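Side-chain contact in putative HTH-type transcriptional regulator PF0864 (Pyrococcus furiosus, PDB 2IA0), which probably binds DNA in a sequence-specific manner as a transcriptional regulator of the AsnC family: residues 21-26 with 58-63. Numbering follows the deposited sequence.
Sequences NILRLL and RGVIER
Leu23 divides its two methyls between neighbouring residues of segment 58-63. Its CD2 meets the CG1 methylene of Ile61, with 3.4 Å between Leu23 CD2 and Ile61 CG1, while CD1 reaches the other way to Val60, 4.0 Å from Leu23 CD1 to Val60 CG1. The leucine runs obliquely to the Ile61 chain but at about a right angle to the valine. Ile61 has CG1 opposite its own carbonyl carbon (chi1 -63°) and, with chi2 extended at 156°, carries CD1 onward to Leu26, whose CD1 lies 4.0 Å from Ile61 CD1; these two chains are roughly perpendicular. Ile61 CD1 also lies 3.9 Å from Leu23 CD2, so the tip of Ile61 rests against two leucines about one helical turn apart. This is the winged helix-turn-helix region of the chain: helix 17-26 packs against Val60 and the first residue of strand 61-68, just after the Schellman motif at Gly59 ends helix 45-57. Leu55 of that helix touches both Leu23 and Ile61 and is joined to Ile61 by a backbone hydrogen bond. No hydrogen bond links the two segments, and all four touching residues are buried. Val60 also packs on Glu70 of the second subunit.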
# COMPACT_ATOMS: atom_id res chain seq x y z
N ASN A 21 -6.47 -3.14 -20.60
CA ASN A 21 -7.40 -2.04 -20.63
C ASN A 21 -8.55 -2.18 -19.64
O ASN A 21 -8.88 -1.21 -18.98
CB ASN A 21 -7.93 -1.80 -22.03
CG ASN A 21 -7.01 -0.93 -22.86
OD1 ASN A 21 -6.34 -0.06 -22.33
ND2 ASN A 21 -6.99 -1.16 -24.17
N ILE A 22 -9.14 -3.38 -19.54
CA ILE A 22 -10.14 -3.73 -18.50
C ILE A 22 -9.60 -3.52 -17.08
O ILE A 22 -10.26 -2.92 -16.25
CB ILE A 22 -10.61 -5.22 -18.61
CG1 ILE A 22 -11.54 -5.45 -19.81
CG2 ILE A 22 -11.30 -5.71 -17.32
CD1 ILE A 22 -11.79 -6.94 -20.14
N LEU A 23 -8.42 -4.07 -16.80
CA LEU A 23 -7.81 -3.92 -15.49
C LEU A 23 -7.56 -2.46 -15.08
O LEU A 23 -7.78 -2.11 -13.94
CB LEU A 23 -6.51 -4.70 -15.41
CG LEU A 23 -6.64 -6.21 -15.57
CD1 LEU A 23 -5.29 -6.81 -15.74
CD2 LEU A 23 -7.40 -6.84 -14.41
N ARG A 24 -7.11 -1.63 -16.03
CA ARG A 24 -6.83 -0.20 -15.80
C ARG A 24 -8.07 0.52 -15.33
O ARG A 24 -8.02 1.22 -14.33
CB ARG A 24 -6.31 0.47 -17.06
CG ARG A 24 -4.89 0.09 -17.40
CD ARG A 24 -4.52 0.63 -18.79
NE ARG A 24 -3.07 0.76 -18.89
CZ ARG A 24 -2.31 0.16 -19.80
NH1 ARG A 24 -0.99 0.37 -19.77
NH2 ARG A 24 -2.83 -0.63 -20.72
N LEU A 25 -9.17 0.33 -16.06
CA LEU A 25 -10.47 0.89 -15.72
C LEU A 25 -11.01 0.41 -14.39
O LEU A 25 -11.56 1.21 -13.65
CB LEU A 25 -11.50 0.61 -16.83
CG LEU A 25 -11.14 1.28 -18.17
CD1 LEU A 25 -12.13 0.90 -19.24
CD2 LEU A 25 -11.00 2.81 -18.04
N LEU A 26 -10.85 -0.87 -14.09
CA LEU A 26 -11.29 -1.43 -12.81
C LEU A 26 -10.45 -0.90 -11.64
O LEU A 26 -10.97 -0.66 -10.54
CB LEU A 26 -11.31 -2.96 -12.85
CG LEU A 26 -12.44 -3.61 -13.69
CD1 LEU A 26 -12.37 -5.10 -13.57
CD2 LEU A 26 -13.83 -3.17 -13.27
N ARG A 58 -8.12 -16.92 -12.67
CA ARG A 58 -6.65 -17.05 -12.61
C ARG A 58 -6.00 -16.23 -11.49
O ARG A 58 -4.78 -16.28 -11.32
CB ARG A 58 -6.03 -16.70 -13.96
CG ARG A 58 -6.44 -17.66 -15.09
CD ARG A 58 -5.88 -17.24 -16.47
NE ARG A 58 -6.24 -18.20 -17.55
CZ ARG A 58 -5.87 -18.07 -18.83
NH1 ARG A 58 -5.13 -17.01 -19.20
NH2 ARG A 58 -6.23 -18.98 -19.76
N GLY A 59 -6.80 -15.46 -10.74
CA GLY A 59 -6.30 -14.59 -9.67
C GLY A 59 -5.55 -13.35 -10.11
O GLY A 59 -4.86 -12.72 -9.30
N VAL A 60 -5.66 -12.99 -11.40
CA VAL A 60 -5.12 -11.72 -11.89
C VAL A 60 -5.91 -10.56 -11.24
O VAL A 60 -5.31 -9.62 -10.71
CB VAL A 60 -5.11 -11.64 -13.43
CG1 VAL A 60 -4.62 -10.27 -13.89
CG2 VAL A 60 -4.21 -12.72 -14.01
N ILE A 61 -7.24 -10.63 -11.27
CA ILE A 61 -8.01 -9.78 -10.36
C ILE A 61 -8.05 -10.56 -9.06
O ILE A 61 -8.76 -11.56 -8.94
CB ILE A 61 -9.43 -9.40 -10.90
CG1 ILE A 61 -9.33 -8.57 -12.19
CG2 ILE A 61 -10.17 -8.59 -9.90
CD1 ILE A 61 -10.58 -8.66 -13.07
N GLU A 62 -7.22 -10.15 -8.10
CA GLU A 62 -7.15 -10.86 -6.83
C GLU A 62 -8.34 -10.56 -5.93
O GLU A 62 -8.86 -11.46 -5.26
CB GLU A 62 -5.85 -10.58 -6.08
CG GLU A 62 -5.78 -11.40 -4.78
CD GLU A 62 -4.77 -10.85 -3.81
OE1 GLU A 62 -3.56 -11.10 -4.05
OE2 GLU A 62 -5.21 -10.17 -2.82
N ARG A 63 -8.80 -9.31 -5.93
CA ARG A 63 -9.77 -8.90 -4.91
C ARG A 63 -10.30 -7.53 -5.24
O ARG A 63 -9.60 -6.75 -5.85
CB ARG A 63 -9.08 -8.87 -3.53
CG ARG A 63 -10.00 -8.67 -2.33
CD ARG A 63 -9.45 -9.40 -1.10
NE ARG A 63 -8.35 -8.65 -0.51
CZ ARG A 63 -8.52 -7.49 0.11
NH1 ARG A 63 -9.74 -6.97 0.22
NH2 ARG A 63 -7.48 -6.84 0.62